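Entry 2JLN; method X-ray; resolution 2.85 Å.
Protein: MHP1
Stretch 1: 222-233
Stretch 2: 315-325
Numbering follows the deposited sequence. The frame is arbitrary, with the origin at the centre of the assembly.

Stretch 1, residues 222-233: AVVVSIHDIVKE
Stretch 2, residues 315-325: PAANLLSPAYT

A broken helix can meet a continuous one by interleaving apolar contacts with polar pairs. Residues 222-233 and 315-325 of MHP1, 86 or more positions apart wherever they touch, illustrate the principle while burying 397 Å² in all. The second stretch is helical throughout but irregular. A wider pi-type turn spans 315-319, with Leu319 N and Leu320 N both bonding to Pro315 O (3.1 and 3.2 Å), and a kink follows where the nitrogens of Ser321 and Pro322 lack bonds to the preceding turn; proline has no amide hydrogen to give. Regular bonding then resumes, Tyr324 N reaching Leu320 O at 3.2 Å. The first stretch enters in a helix that began earlier in the chain and regains helical form further on. The nearest CA pairs are Val223 with Ala317 (CA to CA 6.2 Å), Asp229 with Ser321 (6.4 Å) and Ile230 with Ala316 (7.6 Å); they do not advance in step, because the two stretches cross rather than run side by side.

Val223 (phi/psi -75/-40, chi1 148°, between wells) points its CA-to-CB bond sideways, yet its CG2 lies 3.7 Å from Ala317 CB. The methyl side chain of Ala317 suits this close apolar contact.

The break is clearest at Ser226, whose phi/psi of -144/34 departs from helical values. Its p rotamer directs OG back to the helix behind it, where it donates to Ala222 O at 3.1 Å. The serine also faces the partner, but Ser226 OG and Ser321 OG are 3.8 Å apart, a contact without a hydrogen bond. Ile227 (-53/-32) turns its CB away from the partner, and its carbonyl receives Ile230 N at 2.6 Å as the chain coils again.

Asp229 is the polar centre of the contact. With phi/psi -66/-13, chi1 -57° (m) and chi2 -15°, it points toward the second helix and places OD2 2.9 Å from Ser321 OG. The serine, also m at -58°, donates the hydrogen bond, a natural match of hydroxyl with carboxylate. Asp229 CG also approaches Tyr324 CD1 at 4.0 Å, obliquely to the ring, while Asp229 OD1 is satisfied elsewhere in the structure.

Ile230 restores apolar packing. Its CB points sideways, but chi1 -57° (m) and chi2 -165° (t) bring its end nearer the partner: Ile230 CG1 meets Leu320 CD1 at 4.2 Å, and Ile230 CD1 lies 4.5 Å from Ala316 CB. Leu320, chi1 -88° (m) and chi2 -173° (t), points toward the first stretch.

At Lys232 (-61/-3) the chain leaves its helix, although Lys232 N still bonds to His228 O at 3.0 Å. The side chain starts p at 72°, extends through two t torsions, and ends with chi4 at 123°. Lys232 NZ thereby donates a weak hydrogen bond to Tyr324 OH at 3.3 Å; the tyrosine adopts chi1 -75° (m) and chi2 117°. A long salt bridge, Lys232 NZ to Glu233 OE1 at 3.7 Å, adds charge balance beside this last cross-stretch contact.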

# COMPACT_ATOMS: atom_id res chain seq x y z
N ALA A 222 3.33 4.05 0.16
CA ALA A 222 2.41 4.17 -0.98
C ALA A 222 1.02 3.53 -0.77
O ALA A 222 0.02 3.99 -1.34
CB ALA A 222 3.05 3.61 -2.23
N VAL A 223 0.97 2.47 0.02
CA VAL A 223 -0.29 1.84 0.42
C VAL A 223 -1.03 2.65 1.49
O VAL A 223 -2.24 2.77 1.44
CB VAL A 223 -0.03 0.43 0.94
CG1 VAL A 223 -1.02 0.08 2.02
CG2 VAL A 223 -0.06 -0.54 -0.20
N VAL A 224 -0.30 3.22 2.44
CA VAL A 224 -0.89 4.06 3.47
C VAL A 224 -1.43 5.38 2.94
O VAL A 224 -2.45 5.88 3.40
CB VAL A 224 0.12 4.36 4.60
CG1 VAL A 224 -0.19 5.72 5.25
CG2 VAL A 224 0.10 3.23 5.62
N VAL A 225 -0.74 5.95 1.98
CA VAL A 225 -1.18 7.19 1.39
C VAL A 225 -2.41 7.02 0.45
O VAL A 225 -3.05 8.01 0.06
CB VAL A 225 0.01 7.90 0.72
CG1 VAL A 225 -0.37 8.60 -0.56
CG2 VAL A 225 0.62 8.86 1.72
N SER A 226 -2.78 5.78 0.14
CA SER A 226 -3.97 5.57 -0.68
C SER A 226 -4.82 4.33 -0.33
O SER A 226 -5.42 3.72 -1.23
CB SER A 226 -3.59 5.55 -2.17
OG SER A 226 -2.85 4.39 -2.51
N ILE A 227 -4.91 3.96 0.95
CA ILE A 227 -5.82 2.87 1.31
C ILE A 227 -7.24 3.09 0.81
O ILE A 227 -7.90 2.13 0.50
CB ILE A 227 -5.89 2.51 2.83
CG1 ILE A 227 -5.32 3.62 3.67
CG2 ILE A 227 -5.21 1.17 3.12
CD1 ILE A 227 -6.07 4.86 3.55
N HIS A 228 -7.71 4.33 0.72
CA HIS A 228 -9.06 4.55 0.22
C HIS A 228 -9.54 3.41 -0.69
O HIS A 228 -10.66 2.91 -0.56
CB HIS A 228 -9.15 5.81 -0.63
CG HIS A 228 -8.73 7.05 0.07
ND1 HIS A 228 -7.43 7.29 0.45
CD2 HIS A 228 -9.44 8.16 0.41
CE1 HIS A 228 -7.36 8.49 1.00
NE2 HIS A 228 -8.56 9.03 0.99
N ASP A 229 -8.69 3.02 -1.63
CA ASP A 229 -9.14 2.10 -2.66
C ASP A 229 -9.52 0.69 -2.12
O ASP A 229 -10.19 -0.08 -2.78
CB ASP A 229 -8.16 2.11 -3.84
CG ASP A 229 -7.97 3.54 -4.44
OD1 ASP A 229 -8.81 4.42 -4.11
OD2 ASP A 229 -7.01 3.81 -5.23
N ILE A 230 -9.15 0.39 -0.89
CA ILE A 230 -9.51 -0.87 -0.24
C ILE A 230 -10.61 -0.69 0.81
O ILE A 230 -11.54 -1.47 0.92
CB ILE A 230 -8.30 -1.47 0.50
CG1 ILE A 230 -7.14 -1.67 -0.47
CG2 ILE A 230 -8.67 -2.76 1.17
CD1 ILE A 230 -6.05 -2.58 0.07
N VAL A 231 -10.49 0.38 1.57
CA VAL A 231 -11.22 0.56 2.80
C VAL A 231 -12.53 1.34 2.64
O VAL A 231 -13.37 1.36 3.55
CB VAL A 231 -10.27 1.23 3.79
CG1 VAL A 231 -10.83 2.52 4.31
CG2 VAL A 231 -9.90 0.25 4.86
N LYS A 232 -12.71 1.96 1.47
CA LYS A 232 -14.01 2.50 1.06
C LYS A 232 -15.01 1.37 0.96
O LYS A 232 -16.16 1.61 0.64
CB LYS A 232 -13.90 3.10 -0.34
CG LYS A 232 -13.77 2.03 -1.40
CD LYS A 232 -13.66 2.58 -2.80
CE LYS A 232 -13.76 1.44 -3.82
NZ LYS A 232 -14.88 1.65 -4.80
N GLU A 233 -14.56 0.15 1.19
CA GLU A 233 -15.42 -1.03 1.15
C GLU A 233 -15.76 -1.60 2.56
O GLU A 233 -16.50 -2.56 2.68
CB GLU A 233 -14.73 -2.10 0.33
CG GLU A 233 -15.59 -2.59 -0.78
CD GLU A 233 -15.64 -1.61 -1.95
OE1 GLU A 233 -14.79 -0.70 -1.98
OE2 GLU A 233 -16.53 -1.77 -2.83
N PRO A 315 -1.90 -7.46 -6.66
CA PRO A 315 -3.19 -6.87 -7.04
C PRO A 315 -3.63 -5.74 -6.12
O PRO A 315 -3.83 -4.59 -6.53
CB PRO A 315 -4.15 -8.05 -6.89
CG PRO A 315 -3.33 -9.18 -7.32
CD PRO A 315 -2.02 -8.92 -6.60
N ALA A 316 -3.80 -6.09 -4.85
CA ALA A 316 -4.36 -5.16 -3.89
C ALA A 316 -3.49 -3.92 -3.70
O ALA A 316 -4.03 -2.82 -3.60
CB ALA A 316 -4.61 -5.87 -2.56
N ALA A 317 -2.17 -4.07 -3.69
CA ALA A 317 -1.30 -2.92 -3.40
C ALA A 317 -0.89 -2.11 -4.63
O ALA A 317 -0.64 -0.91 -4.53
CB ALA A 317 -0.10 -3.36 -2.62
N ASN A 318 -0.83 -2.73 -5.81
CA ASN A 318 -0.24 -2.08 -6.97
C ASN A 318 -1.16 -1.86 -8.18
O ASN A 318 -0.90 -1.00 -9.00
CB ASN A 318 1.00 -2.86 -7.43
CG ASN A 318 2.14 -2.82 -6.42
OD1 ASN A 318 2.34 -1.82 -5.73
ND2 ASN A 318 2.89 -3.91 -6.33
N LEU A 319 -2.22 -2.65 -8.31
CA LEU A 319 -3.05 -2.58 -9.53
C LEU A 319 -4.39 -1.88 -9.35
O LEU A 319 -4.82 -1.16 -10.23
CB LEU A 319 -3.27 -3.97 -10.12
CG LEU A 319 -3.76 -3.95 -11.56
CD1 LEU A 319 -2.68 -3.37 -12.46
CD2 LEU A 319 -4.06 -5.36 -11.94
N LEU A 320 -5.04 -2.12 -8.20
CA LEU A 320 -6.26 -1.41 -7.82
C LEU A 320 -6.18 0.09 -8.03
O LEU A 320 -7.09 0.67 -8.62
CB LEU A 320 -6.59 -1.64 -6.34
CG LEU A 320 -7.43 -2.84 -5.96
CD1 LEU A 320 -7.78 -2.76 -4.49
CD2 LEU A 320 -8.68 -2.86 -6.83
N SER A 321 -5.12 0.74 -7.55
CA SER A 321 -5.11 2.19 -7.57
C SER A 321 -4.85 2.87 -8.90
O SER A 321 -5.31 3.97 -9.12
CB SER A 321 -4.18 2.76 -6.50
OG SER A 321 -4.59 2.30 -5.23
N PRO A 322 -4.09 2.24 -9.80
CA PRO A 322 -4.14 2.97 -11.07
C PRO A 322 -5.46 2.73 -11.84
O PRO A 322 -5.95 3.64 -12.55
CB PRO A 322 -2.91 2.43 -11.83
CG PRO A 322 -2.55 1.18 -11.13
CD PRO A 322 -2.86 1.46 -9.69
N ALA A 323 -6.04 1.54 -11.70
CA ALA A 323 -7.36 1.28 -12.26
C ALA A 323 -8.36 2.40 -11.90
O ALA A 323 -8.89 3.05 -12.78
CB ALA A 323 -7.89 -0.10 -11.83
N TYR A 324 -8.60 2.66 -10.62
CA TYR A 324 -9.54 3.72 -10.25
C TYR A 324 -9.14 5.13 -10.71
O TYR A 324 -10.03 6.00 -10.85
CB TYR A 324 -9.78 3.77 -8.75
CG TYR A 324 -10.64 2.68 -8.22
CD1 TYR A 324 -10.13 1.78 -7.31
CD2 TYR A 324 -11.97 2.56 -8.58
CE1 TYR A 324 -10.90 0.77 -6.79
CE2 TYR A 324 -12.77 1.56 -8.05
CZ TYR A 324 -12.21 0.66 -7.16
OH TYR A 324 -12.93 -0.37 -6.60
N THR A 325 -7.84 5.38 -10.91
CA THR A 325 -7.38 6.68 -11.42
C THR A 325 -7.80 6.88 -12.88
O THR A 325 -8.21 7.97 -13.27
CB THR A 325 -5.84 6.89 -11.28
OG1 THR A 325 -5.47 6.90 -9.90
CG2 THR A 325 -5.41 8.21 -11.90